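Local coordinates for protein probable thiosulfate sulfurtransferase (Thermus thermophilus, PDB 2EG4) that probably transfers sulfur from thiosulfate to cyanide, as rhodaneses do, and binds a zinc ion, at residues 6-11 against 58-63; 53-58 against 113-118. One frame throughout, in Å; residues are numbered along the deposited sequence.

Interaction 1 (6-11 against 58-63); sequences DAVLVD and LGLRSP
A mixed polar and apolar contact joins Val-8 and the residues beside it, where the first strand of the N-terminal rhodanese-like domain begins, to Leu-60, Arg-61 and Pro-63 of the loop leading from helix 41-57 into strand 64-67. The guanidinium of Arg-61 takes hold of a single backbone oxygen with both terminal nitrogens: NH1 lies 2.7 Å from Asp-6 O, nearly in line with the carbonyl bond, and NH2 2.9 Å from Asp-6 O, above the carbonyl plane. Over the centre of one guanidinium face sits Val-8 CG2, 3.7 Å from Arg-61 CZ, so the flat group is held at its edge and packed on its face. Val-8 CG1, anti to the backbone N (chi1 171°), turns instead to Leu-60 CD2 at 3.7 Å, and Val-10 CG2 meets the same methyl at 3.9 Å. Pro-63, preceded by a cis peptide, lays CG against Ala-7 CB, while its carbonyl O accepts from Val-8 N at 3.0 Å. Val-8 and Val-10 continue this pairing with Val-65 in strand 64-67, the parallel neighbour of strand 8-11; on its other edge Leu-9 and Asp-11 form backbone hydrogen bonds with Arg-27 of strand 27-28.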
loop_
_atom_site.group_PDB
_atom_site.type_symbol
_atom_site.label_atom_id
_atom_site.label_comp_id
_atom_site.label_asym_id
_atom_site.label_seq_id
_atom_site.Cartn_x
_atom_site.Cartn_y
_atom_site.Cartn_z
ATOM N N ASP A 6 -1.098 -7.085 22.377
ATOM C CA ASP A 6 0.350 -7.235 22.200
ATOM C C ASP A 6 0.828 -6.861 20.817
ATOM O O ASP A 6 1.651 -7.565 20.217
ATOM C CB ASP A 6 0.769 -8.678 22.480
ATOM C CG ASP A 6 0.221 -9.199 23.791
ATOM O OD1 ASP A 6 0.531 -8.601 24.846
ATOM O OD2 ASP A 6 -0.521 -10.208 23.759
ATOM N N ALA A 7 0.327 -5.748 20.312
ATOM C CA ALA A 7 0.715 -5.328 18.982
ATOM C C ALA A 7 2.060 -4.649 18.957
ATOM O O ALA A 7 2.534 -4.110 19.964
ATOM C CB ALA A 7 -0.340 -4.400 18.413
ATOM N N VAL A 8 2.707 -4.714 17.796
ATOM C CA VAL A 8 3.947 -3.992 17.619
ATOM C C VAL A 8 3.425 -2.787 16.856
ATOM O O VAL A 8 2.651 -2.925 15.898
ATOM C CB VAL A 8 4.974 -4.744 16.754
ATOM C CG1 VAL A 8 6.147 -3.817 16.431
ATOM C CG2 VAL A 8 5.499 -5.962 17.524
ATOM N N LEU A 9 3.833 -1.610 17.297
ATOM C CA LEU A 9 3.393 -0.377 16.661
ATOM C C LEU A 9 4.425 0.116 15.646
ATOM O O LEU A 9 5.619 0.083 15.902
ATOM C CB LEU A 9 3.198 0.689 17.743
ATOM C CG LEU A 9 2.109 0.343 18.753
ATOM C CD1 LEU A 9 2.200 1.262 19.980
ATOM C CD2 LEU A 9 0.772 0.457 18.088
ATOM N N VAL A 10 3.935 0.566 14.489
ATOM C CA VAL A 10 4.778 1.108 13.419
ATOM C C VAL A 10 4.228 2.488 13.050
ATOM O O VAL A 10 3.074 2.626 12.690
ATOM C CB VAL A 10 4.770 0.186 12.179
ATOM C CG1 VAL A 10 5.532 0.843 11.004
ATOM C CG2 VAL A 10 5.415 -1.151 12.579
ATOM N N ASP A 11 5.097 3.487 13.167
ATOM C CA ASP A 11 4.804 4.903 12.921
ATOM C C ASP A 11 5.293 5.225 11.502
ATOM O O ASP A 11 6.502 5.178 11.252
ATOM C CB ASP A 11 5.622 5.694 13.952
ATOM C CG ASP A 11 5.282 7.174 14.000
ATOM O OD1 ASP A 11 4.928 7.766 12.953
ATOM O OD2 ASP A 11 5.402 7.745 15.118
ATOM N N LEU A 58 13.325 -5.081 12.520
ATOM C CA LEU A 58 12.432 -4.212 13.316
ATOM C C LEU A 58 11.717 -4.950 14.448
ATOM O O LEU A 58 10.951 -4.352 15.220
ATOM C CB LEU A 58 11.379 -3.557 12.416
ATOM C CG LEU A 58 11.900 -2.495 11.453
ATOM C CD1 LEU A 58 10.715 -1.823 10.757
ATOM C CD2 LEU A 58 12.713 -1.465 12.192
ATOM N N GLY A 59 11.965 -6.249 14.553
ATOM C CA GLY A 59 11.318 -7.034 15.592
ATOM C C GLY A 59 9.813 -7.063 15.414
ATOM O O GLY A 59 9.056 -6.972 16.386
ATOM N N LEU A 60 9.377 -7.186 14.160
ATOM C CA LEU A 60 7.965 -7.226 13.829
ATOM C C LEU A 60 7.399 -8.626 13.970
ATOM O O LEU A 60 8.108 -9.627 13.790
ATOM C CB LEU A 60 7.733 -6.736 12.401
ATOM C CG LEU A 60 8.189 -5.333 12.028
ATOM C CD1 LEU A 60 7.710 -5.000 10.615
ATOM C CD2 LEU A 60 7.605 -4.342 13.031
ATOM N N ARG A 61 6.114 -8.678 14.292
ATOM C CA ARG A 61 5.370 -9.918 14.473
ATOM C C ARG A 61 3.905 -9.516 14.567
ATOM O O ARG A 61 3.598 -8.404 15.005
ATOM C CB ARG A 61 5.790 -10.599 15.769
ATOM C CG ARG A 61 5.714 -9.674 16.969
ATOM C CD ARG A 61 5.825 -10.425 18.279
ATOM N NE ARG A 61 5.651 -9.530 19.420
ATOM C CZ ARG A 61 4.550 -8.820 19.651
ATOM N NH1 ARG A 61 3.516 -8.901 18.818
ATOM N NH2 ARG A 61 4.487 -8.022 20.711
ATOM N N SER A 62 3.001 -10.397 14.153
ATOM C CA SER A 62 1.575 -10.088 14.221
ATOM C C SER A 62 1.109 -10.003 15.670
ATOM O O SER A 62 1.550 -10.779 16.525
ATOM C CB SER A 62 0.748 -11.150 13.515
ATOM O OG SER A 62 1.050 -11.210 12.141
ATOM N N PRO A 63 0.191 -9.071 15.966
ATOM C CA PRO A 63 -0.405 -8.125 15.022
ATOM C C PRO A 63 0.406 -6.839 15.001
ATOM O O PRO A 63 1.079 -6.499 15.978
ATOM C CB PRO A 63 -1.791 -7.900 15.610
ATOM C CG PRO A 63 -1.476 -7.846 17.080
ATOM C CD PRO A 63 -0.496 -9.006 17.272
HETATM O O HOH W 1 1.891 -10.700 19.575
#

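Interaction 2 (53-58 against 113-118); sequences ELFQTL and VVAKLR
Val-113 meets the last turns of helix 41-57 with both its side chain and its carbonyl. Its CG1, placed between the backbone N and the carbonyl carbon (chi1 64°), packs closely on the base of the aromatic side chain, 3.4 Å from Phe-55 CB. Its carbonyl O accepts a hydrogen bond from Gln-56, with NE2 2.9 Å from Val-113 O and an N-H...O angle of 146°; the donor stands above the carbonyl plane. The glutamine is extended beyond CG, which brings its amide to this oxygen, and the amide's OE1 accepts from Arg-110, so both ends are engaged. An alanine in place of Gln-56 would probably leave Val-113 O without this donor and Arg-110 without one of its acceptors. Val-114 points away from residues 53-58 but packs on Thr-52 of the same helix. Ala-115 turns back, setting its methyl obliquely by the ring, 3.7 Å from Phe-55 CE2, and its backbone N is hydrogen-bonded to Thr-52 OG1, about one turn before Phe-55. Beyond it the chain follows the helix toward its start, Leu-117 N bonding to Glu-48. Phe-55 also packs on Leu-82 of helix 73-84 and on Leu-87 of the loop before strand 89-92, so the end of helix 41-57 lies against both this helix and residues 113-115.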
loop_
_atom_site.group_PDB
_atom_site.type_symbol
_atom_site.label_atom_id
_atom_site.label_comp_id
_atom_site.label_asym_id
_atom_site.label_seq_id
_atom_site.Cartn_x
_atom_site.Cartn_y
_atom_site.Cartn_z
ATOM N N GLU A 53 13.798 -9.810 6.113
ATOM C CA GLU A 53 14.913 -9.094 6.722
ATOM C C GLU A 53 14.411 -7.877 7.484
ATOM O O GLU A 53 14.868 -7.588 8.590
ATOM C CB GLU A 53 15.910 -8.653 5.658
ATOM C CG GLU A 53 17.000 -7.743 6.173
ATOM C CD GLU A 53 17.864 -8.383 7.256
ATOM O OE1 GLU A 53 17.843 -9.621 7.404
ATOM O OE2 GLU A 53 18.578 -7.632 7.955
ATOM N N LEU A 54 13.461 -7.181 6.880
ATOM C CA LEU A 54 12.877 -5.992 7.494
ATOM C C LEU A 54 12.115 -6.349 8.759
ATOM O O LEU A 54 12.263 -5.688 9.796
ATOM C CB LEU A 54 11.938 -5.317 6.498
ATOM C CG LEU A 54 11.213 -4.057 6.992
ATOM C CD1 LEU A 54 12.187 -2.908 7.204
ATOM C CD2 LEU A 54 10.181 -3.667 5.946
ATOM N N PHE A 55 11.287 -7.384 8.673
ATOM C CA PHE A 55 10.502 -7.828 9.817
ATOM C C PHE A 55 11.411 -8.227 10.978
ATOM O O PHE A 55 11.148 -7.879 12.131
ATOM C CB PHE A 55 9.634 -9.024 9.441
ATOM C CG PHE A 55 8.569 -8.734 8.399
ATOM C CD1 PHE A 55 8.389 -7.460 7.875
ATOM C CD2 PHE A 55 7.729 -9.758 7.968
ATOM C CE1 PHE A 55 7.375 -7.206 6.922
ATOM C CE2 PHE A 55 6.730 -9.520 7.031
ATOM C CZ PHE A 55 6.548 -8.244 6.507
ATOM N N GLN A 56 12.484 -8.953 10.679
ATOM C CA GLN A 56 13.401 -9.380 11.735
ATOM C C GLN A 56 14.175 -8.218 12.344
ATOM O O GLN A 56 14.312 -8.123 13.567
ATOM C CB GLN A 56 14.376 -10.435 11.199
ATOM C CG GLN A 56 13.669 -11.656 10.653
ATOM C CD GLN A 56 14.612 -12.814 10.390
ATOM O OE1 GLN A 56 15.799 -12.615 10.127
ATOM N NE2 GLN A 56 14.082 -14.029 10.438
ATOM N N THR A 57 14.666 -7.323 11.501
ATOM C CA THR A 57 15.439 -6.182 11.972
ATOM C C THR A 57 14.607 -5.253 12.855
ATOM O O THR A 57 15.128 -4.706 13.830
ATOM C CB THR A 57 16.039 -5.384 10.791
ATOM O OG1 THR A 57 16.922 -6.230 10.041
ATOM C CG2 THR A 57 16.853 -4.213 11.302
ATOM N N LEU A 58 13.325 -5.081 12.520
ATOM C CA LEU A 58 12.432 -4.212 13.316
ATOM C C LEU A 58 11.717 -4.950 14.448
ATOM O O LEU A 58 10.951 -4.352 15.220
ATOM C CB LEU A 58 11.379 -3.557 12.416
ATOM C CG LEU A 58 11.900 -2.495 11.453
ATOM C CD1 LEU A 58 10.715 -1.823 10.757
ATOM C CD2 LEU A 58 12.713 -1.465 12.192
ATOM N N VAL A 113 10.871 -14.038 12.800
ATOM C CA VAL A 113 9.723 -14.160 11.927
ATOM C C VAL A 113 10.205 -14.254 10.484
ATOM O O VAL A 113 11.246 -13.706 10.128
ATOM C CB VAL A 113 8.804 -12.927 12.058
ATOM C CG1 VAL A 113 9.548 -11.693 11.588
ATOM C CG2 VAL A 113 7.527 -13.122 11.249
ATOM N N VAL A 114 9.448 -14.957 9.656
ATOM C CA VAL A 114 9.811 -15.090 8.254
ATOM C C VAL A 114 8.605 -14.691 7.432
ATOM O O VAL A 114 7.498 -15.173 7.662
ATOM C CB VAL A 114 10.205 -16.540 7.913
ATOM C CG1 VAL A 114 10.491 -16.666 6.426
ATOM C CG2 VAL A 114 11.426 -16.937 8.727
ATOM N N ALA A 115 8.814 -13.799 6.475
ATOM C CA ALA A 115 7.719 -13.351 5.633
ATOM C C ALA A 115 7.238 -14.473 4.727
ATOM O O ALA A 115 8.012 -15.343 4.342
ATOM C CB ALA A 115 8.166 -12.154 4.786
ATOM N N LYS A 116 5.952 -14.439 4.404
ATOM C CA LYS A 116 5.321 -15.407 3.506
ATOM C C LYS A 116 4.407 -14.555 2.633
ATOM O O LYS A 116 3.390 -14.032 3.111
ATOM C CB LYS A 116 4.491 -16.423 4.294
ATOM C CG LYS A 116 3.855 -17.496 3.432
ATOM C CD LYS A 116 4.916 -18.373 2.802
ATOM C CE LYS A 116 4.302 -19.523 2.028
ATOM N NZ LYS A 116 5.337 -20.506 1.594
ATOM N N LEU A 117 4.751 -14.400 1.358
ATOM C CA LEU A 117 3.947 -13.557 0.475
ATOM C C LEU A 117 2.483 -13.889 0.344
ATOM O O LEU A 117 2.100 -15.026 0.067
ATOM C CB LEU A 117 4.515 -13.518 -0.943
ATOM C CG LEU A 117 5.742 -12.676 -1.278
ATOM C CD1 LEU A 117 5.787 -12.505 -2.799
ATOM C CD2 LEU A 117 5.682 -11.308 -0.608
ATOM N N ARG A 118 1.661 -12.864 0.495
ATOM C CA ARG A 118 0.228 -13.019 0.344
ATOM C C ARG A 118 -0.051 -12.639 -1.111
ATOM O O ARG A 118 -0.492 -11.531 -1.390
ATOM C CB ARG A 118 -0.487 -12.070 1.306
ATOM C CG ARG A 118 -1.743 -12.652 1.906
ATOM C CD ARG A 118 -2.356 -11.726 2.943
ATOM N NE ARG A 118 -1.510 -11.546 4.117
ATOM C CZ ARG A 118 -1.982 -11.442 5.356
ATOM N NH1 ARG A 118 -3.291 -11.502 5.571
ATOM N NH2 ARG A 118 -1.152 -11.284 6.378
#

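In the fold
Interactions 1 and 2 lie with their centres about 11 Å apart on the same side of the chain's centre, and both draw on the end of helix 41-57, sharing Leu-58. Their segments alternate along the chain: 6-11, then 53-58 running into 58-63, then 113-118. A Schellman motif at Gly-59 ends the helix between them, and Leu-60 N probably bonds to Phe-55 O at 2.8 Å; Leu-60 O also packs on Val-113 CG1. The helix end is thus tied through interaction 1 to the parallel sheet of the first rhodanese-like domain and through interaction 2 to the connection toward the second. Both contacts lie away from the zinc site, which is formed by Cys-151, Cys-152, His-192 and His-219.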